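Local coordinates for arabinose metabolism transcriptional repressor (Bacillus subtilis, PDB 5D4S), which represses arabinose-metabolism genes by binding their operator DNA through a winged helix-turn-helix domain of the GntR family, at a contact of chain A with DNA. Numbering follows the deposited sequence.

A contact of chain A with DNA. Residues 50, 61, 65, 79, 81. With nucleotides of chain B.
Arg61, from the recognition helix 61-74 of the winged helix-turn-helix, reads the major-groove edge of DG9 end-on with both terminal nitrogens; this is the tight part of the contact. Arg61 NH1 gives DG9 O6 a nearly straight hydrogen bond of 2.8 Å, in the guanidinium plane. Arg61 NH2 bonds DG9 N7 at 2.7 Å from a slight tilt. This paired grip is the classic way an arginine recognises guanine. The side chain gets there stretched out, CG anti to the backbone N (chi1 -166°). Arg61 NH2 also sits over the face of the DT8 ring, 3.6 Å from the centroid, in a cation-pi contact, and the methyl C7 of DT8 covers the same guanidinium near its rim.

Glu50 helps fix the rotation of that guanidinium. Its OE1 takes both NE and NH2 of Arg61 side-on, so the carboxylate and the guanine clasp the group along two edges. Glu50 OE2 meets Arg65 NH1 at 2.8 Å, a salt bridge tilted out of both planes. Arg65, bent at chi3 (62°), turns NH1 to the DG9 phosphate oxygen OP2 as well, and the methyl of DT10 rests on its guanidinium face. The backbone N of Glu50, in the first turn of helix 50-57, donates a hydrogen bond to DT8 OP2 (2.8 Å), where the helix dipole probably favours a phosphate.

The wing is more sparsely bonded, touching by packing and through water. Gln81 CB lies 3.3 Å from DG9 C5', and the amide runs along the DG9 sugar into the minor groove, OE1 near DT8 O2 without a hydrogen bond. Ser79 OG, on strand 77-80, lies 2.5 Å from a water that sits 2.8 Å from DG9 OP2, the same oxygen Arg65 holds.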
loop_
_atom_site.group_PDB
_atom_site.type_symbol
_atom_site.label_atom_id
_atom_site.label_comp_id
_atom_site.label_asym_id
_atom_site.label_seq_id
_atom_site.Cartn_x
_atom_site.Cartn_y
_atom_site.Cartn_z
ATOM N N GLU A 50 2.734 -8.917 -12.015
ATOM C CA GLU A 50 3.672 -8.378 -11.045
ATOM C C GLU A 50 5.088 -8.722 -11.461
ATOM O O GLU A 50 5.973 -7.910 -11.315
ATOM C CB GLU A 50 3.361 -8.901 -9.629
ATOM C CG GLU A 50 2.131 -8.230 -9.028
ATOM C CD GLU A 50 1.654 -8.888 -7.723
ATOM O OE1 GLU A 50 2.359 -9.766 -7.180
ATOM O OE2 GLU A 50 0.557 -8.528 -7.252
ATOM N N ARG A 61 9.290 -7.289 -6.050
ATOM C CA ARG A 61 7.849 -7.525 -6.025
ATOM C C ARG A 61 7.183 -6.654 -4.957
ATOM O O ARG A 61 6.107 -6.102 -5.173
ATOM C CB ARG A 61 7.521 -9.008 -5.773
ATOM C CG ARG A 61 6.064 -9.319 -6.096
ATOM C CD ARG A 61 5.657 -10.793 -5.923
ATOM N NE ARG A 61 4.190 -10.884 -5.945
ATOM C CZ ARG A 61 3.472 -11.821 -5.320
ATOM N NH1 ARG A 61 4.063 -12.788 -4.631
ATOM N NH2 ARG A 61 2.155 -11.782 -5.386
ATOM N N ARG A 65 4.011 -4.213 -5.517
ATOM C CA ARG A 65 2.783 -4.450 -4.769
ATOM C C ARG A 65 2.390 -3.229 -3.952
ATOM O O ARG A 65 1.212 -2.948 -3.784
ATOM C CB ARG A 65 2.924 -5.684 -3.870
ATOM C CG ARG A 65 2.752 -7.015 -4.687
ATOM C CD ARG A 65 2.671 -8.218 -3.763
ATOM N NE ARG A 65 1.506 -8.079 -2.901
ATOM C CZ ARG A 65 0.266 -8.359 -3.288
ATOM N NH1 ARG A 65 0.040 -8.832 -4.511
ATOM N NH2 ARG A 65 -0.741 -8.171 -2.453
ATOM N N SER A 79 -7.884 -5.854 -8.395
ATOM C CA SER A 79 -7.146 -7.101 -8.521
ATOM C C SER A 79 -8.047 -8.306 -8.311
ATOM O O SER A 79 -8.983 -8.259 -7.520
ATOM C CB SER A 79 -5.991 -7.144 -7.521
ATOM O OG SER A 79 -4.981 -6.209 -7.851
ATOM N N GLN A 81 -7.199 -12.367 -7.517
ATOM C CA GLN A 81 -6.009 -13.177 -7.299
ATOM C C GLN A 81 -6.058 -14.375 -8.227
ATOM O O GLN A 81 -7.115 -14.967 -8.457
ATOM C CB GLN A 81 -5.837 -13.591 -5.838
ATOM C CG GLN A 81 -6.397 -14.866 -5.405
ATOM C CD GLN A 81 -5.974 -15.226 -3.983
ATOM O OE1 GLN A 81 -4.952 -15.877 -3.754
ATOM N NE2 GLN A 81 -6.733 -14.732 -3.021
ATOM P P DT B 8 -0.590 -10.721 -11.322
ATOM O OP1 DT B 8 -1.184 -9.576 -12.044
ATOM O OP2 DT B 8 0.890 -10.904 -11.251
ATOM O "O5'" DT B 8 -1.285 -10.856 -9.894
ATOM C "C5'" DT B 8 -2.710 -10.783 -9.817
ATOM C "C4'" DT B 8 -3.229 -11.218 -8.461
ATOM O "O4'" DT B 8 -2.703 -12.533 -8.136
ATOM C "C3'" DT B 8 -2.851 -10.303 -7.285
ATOM O "O3'" DT B 8 -3.956 -10.210 -6.404
ATOM C "C2'" DT B 8 -1.692 -11.054 -6.644
ATOM C "C1'" DT B 8 -2.127 -12.496 -6.861
ATOM N N1 DT B 8 -1.011 -13.479 -6.798
ATOM C C2 DT B 8 -1.148 -14.574 -5.985
ATOM O O2 DT B 8 -2.152 -14.808 -5.346
ATOM N N3 DT B 8 -0.082 -15.407 -5.972
ATOM C C4 DT B 8 1.100 -15.258 -6.650
ATOM O O4 DT B 8 2.009 -16.084 -6.560
ATOM C C5 DT B 8 1.193 -14.076 -7.470
ATOM C C7 DT B 8 2.444 -13.796 -8.251
ATOM C C6 DT B 8 0.141 -13.249 -7.502
ATOM P P DG B 9 -3.861 -9.422 -5.006
ATOM O OP1 DG B 9 -5.213 -8.861 -4.830
ATOM O OP2 DG B 9 -2.686 -8.523 -5.019
ATOM O "O5'" DG B 9 -3.650 -10.570 -3.940
ATOM C "C5'" DG B 9 -4.746 -11.420 -3.626
ATOM C "C4'" DG B 9 -4.525 -12.090 -2.310
ATOM O "O4'" DG B 9 -3.481 -13.097 -2.455
ATOM C "C3'" DG B 9 -4.070 -11.127 -1.210
ATOM O "O3'" DG B 9 -4.810 -11.395 -0.025
ATOM C "C2'" DG B 9 -2.578 -11.414 -1.067
ATOM C "C1'" DG B 9 -2.443 -12.863 -1.530
ATOM N N9 DG B 9 -1.160 -13.144 -2.196
ATOM C C8 DG B 9 -0.620 -12.499 -3.289
ATOM N N7 DG B 9 0.541 -12.987 -3.661
ATOM C C5 DG B 9 0.778 -14.019 -2.758
ATOM C C6 DG B 9 1.880 -14.915 -2.646
ATOM O O6 DG B 9 2.896 -14.987 -3.348
ATOM N N1 DG B 9 1.714 -15.804 -1.587
ATOM C C2 DG B 9 0.620 -15.825 -0.748
ATOM N N2 DG B 9 0.623 -16.746 0.216
ATOM N N3 DG B 9 -0.410 -15.004 -0.847
ATOM C C4 DG B 9 -0.261 -14.124 -1.859
ATOM P P DT B 10 -4.522 -10.593 1.332
ATOM O OP1 DT B 10 -5.796 -10.596 2.058
ATOM O OP2 DT B 10 -3.825 -9.321 1.024
ATOM O "O5'" DT B 10 -3.495 -11.546 2.078
ATOM C "C5'" DT B 10 -3.929 -12.871 2.461
ATOM C "C4'" DT B 10 -2.824 -13.593 3.194
ATOM O "O4'" DT B 10 -1.703 -13.793 2.301
ATOM C "C3'" DT B 10 -2.267 -12.833 4.407
ATOM O "O3'" DT B 10 -2.302 -13.694 5.509
ATOM C "C2'" DT B 10 -0.824 -12.477 3.995
ATOM C "C1'" DT B 10 -0.511 -13.596 3.011
ATOM N N1 DT B 10 0.576 -13.291 2.013
ATOM C C2 DT B 10 1.672 -14.109 1.952
ATOM O O2 DT B 10 1.828 -15.061 2.679
ATOM N N3 DT B 10 2.590 -13.772 1.001
ATOM C C4 DT B 10 2.526 -12.735 0.114
ATOM O O4 DT B 10 3.420 -12.519 -0.709
ATOM C C5 DT B 10 1.356 -11.908 0.227
ATOM C C7 DT B 10 1.188 -10.727 -0.677
ATOM C C6 DT B 10 0.440 -12.228 1.152
HETATM O O HOH W 1 -3.373 -5.955 -5.889
#